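Local coordinates for protein titin (PDB 3LCY) that forms part of the giant sarcomeric filament of striated muscle, here as two tandem immunoglobulin domains from its A-band region, at residues F103-V117 against T185-K197. Sequence-based numbering, arbitrary orientation.
Sequences FHPGYPLKEKYYGAV and TVDAILDVEIQDK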
loop_
_atom_site.group_PDB
_atom_site.type_symbol
_atom_site.label_atom_id
_atom_site.label_comp_id
_atom_site.label_asym_id
_atom_site.label_seq_id
_atom_site.Cartn_x
_atom_site.Cartn_y
_atom_site.Cartn_z
ATOM N N PHE A 103 -0.386 3.997 -13.245
ATOM C CA PHE A 103 1.025 4.329 -13.115
ATOM C C PHE A 103 1.189 5.592 -12.281
ATOM O O PHE A 103 0.465 6.571 -12.461
ATOM C CB PHE A 103 1.694 4.461 -14.482
ATOM C CG PHE A 103 1.803 3.160 -15.224
ATOM C CD1 PHE A 103 2.656 2.163 -14.776
ATOM C CD2 PHE A 103 1.057 2.932 -16.370
ATOM C CE1 PHE A 103 2.759 0.962 -15.451
ATOM C CE2 PHE A 103 1.159 1.735 -17.051
ATOM C CZ PHE A 103 2.011 0.749 -16.592
ATOM N N HIS A 104 2.146 5.552 -11.362
ATOM C CA HIS A 104 2.286 6.589 -10.348
ATOM C C HIS A 104 2.600 7.968 -10.921
ATOM O O HIS A 104 3.663 8.176 -11.508
ATOM C CB HIS A 104 3.365 6.194 -9.333
ATOM C CG HIS A 104 3.194 6.835 -7.990
ATOM N ND1 HIS A 104 3.185 8.202 -7.812
ATOM C CD2 HIS A 104 3.029 6.296 -6.759
ATOM C CE1 HIS A 104 3.016 8.477 -6.532
ATOM N NE2 HIS A 104 2.920 7.339 -5.870
ATOM N N PRO A 105 1.668 8.919 -10.744
ATOM C CA PRO A 105 1.966 10.330 -11.012
ATOM C C PRO A 105 2.847 10.875 -9.893
ATOM O O PRO A 105 2.504 10.740 -8.718
ATOM C CB PRO A 105 0.587 10.992 -10.977
ATOM C CG PRO A 105 -0.223 10.125 -10.078
ATOM C CD PRO A 105 0.285 8.720 -10.277
ATOM N N GLY A 106 3.973 11.474 -10.259
ATOM C CA GLY A 106 4.977 11.862 -9.286
ATOM C C GLY A 106 6.272 11.149 -9.614
ATOM O O GLY A 106 7.350 11.519 -9.145
ATOM N N TYR A 107 6.147 10.111 -10.432
ATOM C CA TYR A 107 7.292 9.396 -10.967
ATOM C C TYR A 107 7.028 9.099 -12.440
ATOM O O TYR A 107 7.001 7.938 -12.847
ATOM C CB TYR A 107 7.507 8.089 -10.204
ATOM C CG TYR A 107 7.560 8.231 -8.696
ATOM C CD1 TYR A 107 8.700 8.708 -8.059
ATOM C CD2 TYR A 107 6.476 7.863 -7.905
ATOM C CE1 TYR A 107 8.752 8.829 -6.679
ATOM C CE2 TYR A 107 6.521 7.980 -6.526
ATOM C CZ TYR A 107 7.659 8.463 -5.918
ATOM O OH TYR A 107 7.707 8.578 -4.546
ATOM N N PRO A 108 6.823 10.156 -13.243
ATOM C CA PRO A 108 6.448 10.019 -14.654
ATOM C C PRO A 108 7.406 9.119 -15.423
ATOM O O PRO A 108 8.618 9.184 -15.218
ATOM C CB PRO A 108 6.548 11.456 -15.181
ATOM C CG PRO A 108 6.333 12.310 -13.988
ATOM C CD PRO A 108 6.953 11.568 -12.842
ATOM N N LEU A 109 6.854 8.285 -16.296
ATOM C CA LEU A 109 7.658 7.419 -17.147
ATOM C C LEU A 109 8.084 8.168 -18.409
ATOM O O LEU A 109 7.275 8.847 -19.039
ATOM C CB LEU A 109 6.870 6.166 -17.533
ATOM C CG LEU A 109 6.467 5.214 -16.407
ATOM C CD1 LEU A 109 5.596 4.086 -16.939
ATOM C CD2 LEU A 109 7.702 4.655 -15.708
ATOM N N LYS A 110 9.354 8.038 -18.777
ATOM C CA LYS A 110 9.855 8.633 -20.012
ATOM C C LYS A 110 9.587 7.705 -21.191
ATOM O O LYS A 110 9.344 6.515 -21.010
ATOM C CB LYS A 110 11.352 8.931 -19.901
ATOM C CG LYS A 110 11.707 9.976 -18.855
ATOM C CD LYS A 110 13.202 10.252 -18.837
ATOM C CE LYS A 110 13.699 10.698 -20.203
ATOM N NZ LYS A 110 12.997 11.919 -20.686
ATOM N N GLU A 111 9.630 8.253 -22.400
ATOM C CA GLU A 111 9.350 7.465 -23.597
ATOM C C GLU A 111 10.461 6.465 -23.884
ATOM O O GLU A 111 10.205 5.318 -24.233
ATOM C CB GLU A 111 9.166 8.376 -24.810
ATOM C CG GLU A 111 8.793 7.630 -26.082
ATOM C CD GLU A 111 9.017 8.458 -27.333
ATOM O OE1 GLU A 111 8.750 7.949 -28.441
ATOM O OE2 GLU A 111 9.464 9.618 -27.213
ATOM N N LYS A 112 11.699 6.917 -23.737
ATOM C CA LYS A 112 12.859 6.100 -24.068
ATOM C C LYS A 112 13.800 5.948 -22.882
ATOM O O LYS A 112 14.013 6.890 -22.122
ATOM C CB LYS A 112 13.618 6.711 -25.247
ATOM C CG LYS A 112 12.824 6.735 -26.541
ATOM C CD LYS A 112 13.676 7.238 -27.693
ATOM C CE LYS A 112 14.854 6.314 -27.948
ATOM N NZ LYS A 112 15.681 6.797 -29.088
ATOM N N TYR A 113 14.361 4.755 -22.730
ATOM C CA TYR A 113 15.358 4.509 -21.698
ATOM C C TYR A 113 16.624 3.945 -22.323
ATOM O O TYR A 113 16.559 3.165 -23.274
ATOM C CB TYR A 113 14.815 3.568 -20.625
ATOM C CG TYR A 113 13.765 4.205 -19.744
ATOM C CD1 TYR A 113 14.129 4.956 -18.633
ATOM C CD2 TYR A 113 12.414 4.058 -20.023
ATOM C CE1 TYR A 113 13.176 5.542 -17.824
ATOM C CE2 TYR A 113 11.453 4.641 -19.218
ATOM C CZ TYR A 113 11.840 5.380 -18.120
ATOM O OH TYR A 113 10.886 5.961 -17.318
ATOM N N TYR A 114 17.773 4.339 -21.789
ATOM C CA TYR A 114 19.047 3.973 -22.394
ATOM C C TYR A 114 19.920 3.128 -21.477
ATOM O O TYR A 114 20.193 3.502 -20.336
ATOM C CB TYR A 114 19.811 5.226 -22.821
ATOM C CG TYR A 114 19.089 6.056 -23.855
ATOM C CD1 TYR A 114 19.367 5.911 -25.207
ATOM C CD2 TYR A 114 18.125 6.980 -23.479
ATOM C CE1 TYR A 114 18.709 6.668 -26.154
ATOM C CE2 TYR A 114 17.460 7.738 -24.417
ATOM C CZ TYR A 114 17.757 7.579 -25.754
ATOM O OH TYR A 114 17.099 8.333 -26.698
ATOM N N GLY A 115 20.396 2.004 -21.995
ATOM C CA GLY A 115 21.263 1.121 -21.240
ATOM C C GLY A 115 22.622 0.977 -21.899
ATOM O O GLY A 115 22.699 0.740 -23.092
ATOM N N ALA A 116 23.693 1.128 -21.128
ATOM C CA ALA A 116 25.045 0.999 -21.664
ATOM C C ALA A 116 25.314 -0.449 -22.042
ATOM O O ALA A 116 24.889 -1.362 -21.344
ATOM C CB ALA A 116 26.060 1.481 -20.660
ATOM N N VAL A 117 26.022 -0.669 -23.142
ATOM C CA VAL A 117 26.298 -2.033 -23.562
ATOM C C VAL A 117 27.146 -2.774 -22.546
ATOM O O VAL A 117 28.161 -2.273 -22.082
ATOM C CB VAL A 117 27.018 -2.077 -24.922
ATOM C CG1 VAL A 117 26.976 -3.478 -25.501
ATOM C CG2 VAL A 117 26.402 -1.088 -25.878
ATOM N N THR A 185 -7.320 -2.497 -15.790
ATOM C CA THR A 185 -5.961 -2.737 -16.253
ATOM C C THR A 185 -5.361 -1.467 -16.843
ATOM O O THR A 185 -6.086 -0.556 -17.242
ATOM C CB THR A 185 -5.919 -3.844 -17.321
ATOM O OG1 THR A 185 -4.566 -4.065 -17.739
ATOM C CG2 THR A 185 -6.754 -3.450 -18.528
ATOM N N VAL A 186 -4.035 -1.415 -16.886
ATOM C CA VAL A 186 -3.323 -0.300 -17.499
ATOM C C VAL A 186 -1.959 -0.785 -17.974
ATOM O O VAL A 186 -1.424 -1.763 -17.450
ATOM C CB VAL A 186 -3.141 0.877 -16.519
ATOM C CG1 VAL A 186 -2.084 0.543 -15.479
ATOM C CG2 VAL A 186 -2.766 2.146 -17.277
ATOM N N ASP A 187 -1.405 -0.116 -18.978
ATOM C CA ASP A 187 -0.103 -0.501 -19.501
ATOM C C ASP A 187 0.670 0.697 -20.037
ATOM O O ASP A 187 0.092 1.740 -20.346
ATOM C CB ASP A 187 -0.247 -1.568 -20.592
ATOM C CG ASP A 187 -0.835 -1.017 -21.875
ATOM O OD1 ASP A 187 -0.113 -0.303 -22.601
ATOM O OD2 ASP A 187 -2.014 -1.307 -22.165
ATOM N N ALA A 188 1.983 0.537 -20.139
ATOM C CA ALA A 188 2.845 1.580 -20.673
ATOM C C ALA A 188 3.936 0.956 -21.532
ATOM O O ALA A 188 4.406 -0.145 -21.248
ATOM C CB ALA A 188 3.454 2.396 -19.546
ATOM N N ILE A 189 4.331 1.656 -22.588
ATOM C CA ILE A 189 5.364 1.154 -23.484
ATOM C C ILE A 189 6.668 1.932 -23.335
ATOM O O ILE A 189 6.698 3.155 -23.478
ATOM C CB ILE A 189 4.902 1.176 -24.951
ATOM C CG1 ILE A 189 3.824 0.114 -25.179
ATOM C CG2 ILE A 189 6.079 0.946 -25.884
ATOM C CD1 ILE A 189 3.342 0.022 -26.611
ATOM N N LEU A 190 7.743 1.208 -23.043
ATOM C CA LEU A 190 9.055 1.814 -22.855
ATOM C C LEU A 190 9.977 1.441 -24.007
ATOM O O LEU A 190 10.210 0.261 -24.269
ATOM C CB LEU A 190 9.675 1.363 -21.529
ATOM C CG LEU A 190 8.940 1.663 -20.220
ATOM C CD1 LEU A 190 7.648 0.874 -20.107
ATOM C CD2 LEU A 190 9.843 1.355 -19.039
ATOM N N ASP A 191 10.500 2.450 -24.695
ATOM C CA ASP A 191 11.416 2.219 -25.802
ATOM C C ASP A 191 12.851 2.152 -25.290
ATOM O O ASP A 191 13.396 3.148 -24.818
ATOM C CB ASP A 191 11.282 3.322 -26.850
ATOM C CG ASP A 191 11.848 2.917 -28.193
ATOM O OD1 ASP A 191 11.811 1.708 -28.512
ATOM O OD2 ASP A 191 12.329 3.803 -28.930
ATOM N N VAL A 192 13.457 0.974 -25.383
ATOM C CA VAL A 192 14.810 0.772 -24.878
ATOM C C VAL A 192 15.855 0.810 -25.988
ATOM O O VAL A 192 15.706 0.155 -27.020
ATOM C CB VAL A 192 14.935 -0.560 -24.114
ATOM C CG1 VAL A 192 16.390 -0.859 -23.805
ATOM C CG2 VAL A 192 14.112 -0.520 -22.835
ATOM N N GLU A 193 16.918 1.570 -25.771
ATOM C CA GLU A 193 17.991 1.695 -26.741
ATOM C C GLU A 193 19.314 1.340 -26.072
ATOM O O GLU A 193 19.556 1.730 -24.938
ATOM C CB GLU A 193 18.039 3.121 -27.282
ATOM C CG GLU A 193 18.678 3.251 -28.648
ATOM C CD GLU A 193 17.742 2.870 -29.777
ATOM O OE1 GLU A 193 18.136 2.051 -30.625
ATOM O OE2 GLU A 193 16.613 3.390 -29.819
ATOM N N ILE A 194 20.171 0.600 -26.769
ATOM C CA ILE A 194 21.461 0.209 -26.208
ATOM C C ILE A 194 22.602 1.000 -26.841
ATOM O O ILE A 194 22.747 1.028 -28.056
ATOM C CB ILE A 194 21.720 -1.292 -26.390
ATOM C CG1 ILE A 194 20.479 -2.094 -26.005
ATOM C CG2 ILE A 194 22.909 -1.729 -25.562
ATOM C CD1 ILE A 194 20.034 -1.881 -24.585
ATOM N N GLN A 195 23.412 1.641 -26.002
ATOM C CA GLN A 195 24.541 2.445 -26.459
ATOM C C GLN A 195 25.879 1.819 -26.124
ATOM O O GLN A 195 26.126 1.464 -24.977
ATOM C CB GLN A 195 24.515 3.814 -25.778
ATOM C CG GLN A 195 23.513 4.806 -26.300
ATOM C CD GLN A 195 23.376 5.999 -25.371
ATOM O OE1 GLN A 195 23.343 5.842 -24.151
ATOM N NE2 GLN A 195 23.301 7.194 -25.941
ATOM N N ASP A 196 26.745 1.716 -27.127
ATOM C CA ASP A 196 28.082 1.169 -26.954
ATOM C C ASP A 196 28.849 2.092 -26.016
ATOM O O ASP A 196 29.039 3.262 -26.325
ATOM C CB ASP A 196 28.807 1.113 -28.303
ATOM C CG ASP A 196 28.835 -0.282 -28.914
ATOM O OD1 ASP A 196 28.008 -1.134 -28.560
ATOM O OD2 ASP A 196 29.698 -0.529 -29.772
ATOM N N LYS A 197 29.288 1.572 -24.875
ATOM C CA LYS A 197 30.034 2.381 -23.913
ATOM C C LYS A 197 30.643 1.548 -22.785
ATOM O O LYS A 197 31.464 2.038 -22.006
ATOM C CB LYS A 197 29.144 3.479 -23.329
ATOM C CG LYS A 197 28.372 4.256 -24.366
ATOM C CD LYS A 197 27.898 5.590 -23.845
ATOM C CE LYS A 197 27.168 6.358 -24.929
ATOM N NZ LYS A 197 27.992 6.548 -26.145
HETATM O O HOH W 1 6.962 4.856 -21.037
#
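The Phe103 ring meets Val186 and Ala188, with Leu109 CD1 over one face, offset toward the rim, and Asp187 CA at its edge. Val186 CG1 makes an off-centre CH-pi contact, 4.2 Å from the Phe103 ring centroid, and the small Ala188 lets the ring lie close to the strand. Further along, Tyr113 packs CE2 on Leu190 CD2 at 3.7 Å, while its OH accepts a hydrogen bond from Lys110 N, which helps to hold the ring in place. On the other face of the sheet, Tyr114 CD1 lies 3.7 Å from Glu193 CB, the ring plane 42° from the carboxylate. Lys112, bent at chi3 (63°), brings NZ 3.6 Å from Glu193 OE2, a long salt bridge, and its aliphatic stem runs alongside Asp191. Ile194 CG2 lies 3.5 Å from Gly115 O. Parallel backbone hydrogen bonds join the strands: Asp191 N to Glu111 O (2.9 Å), Tyr113 N to Asp191 O (2.8 Å), Glu193 N to Tyr113 O, Gly115 N to Glu193 O and Gln195 N to Gly115 O. Before them, a water bridges Lys110 O and Ile189 O. Strand 112-116 as A', pairing parallel with strand 185-195 as G at the sheet edge, is characteristic of the I-set immunoglobulin fold.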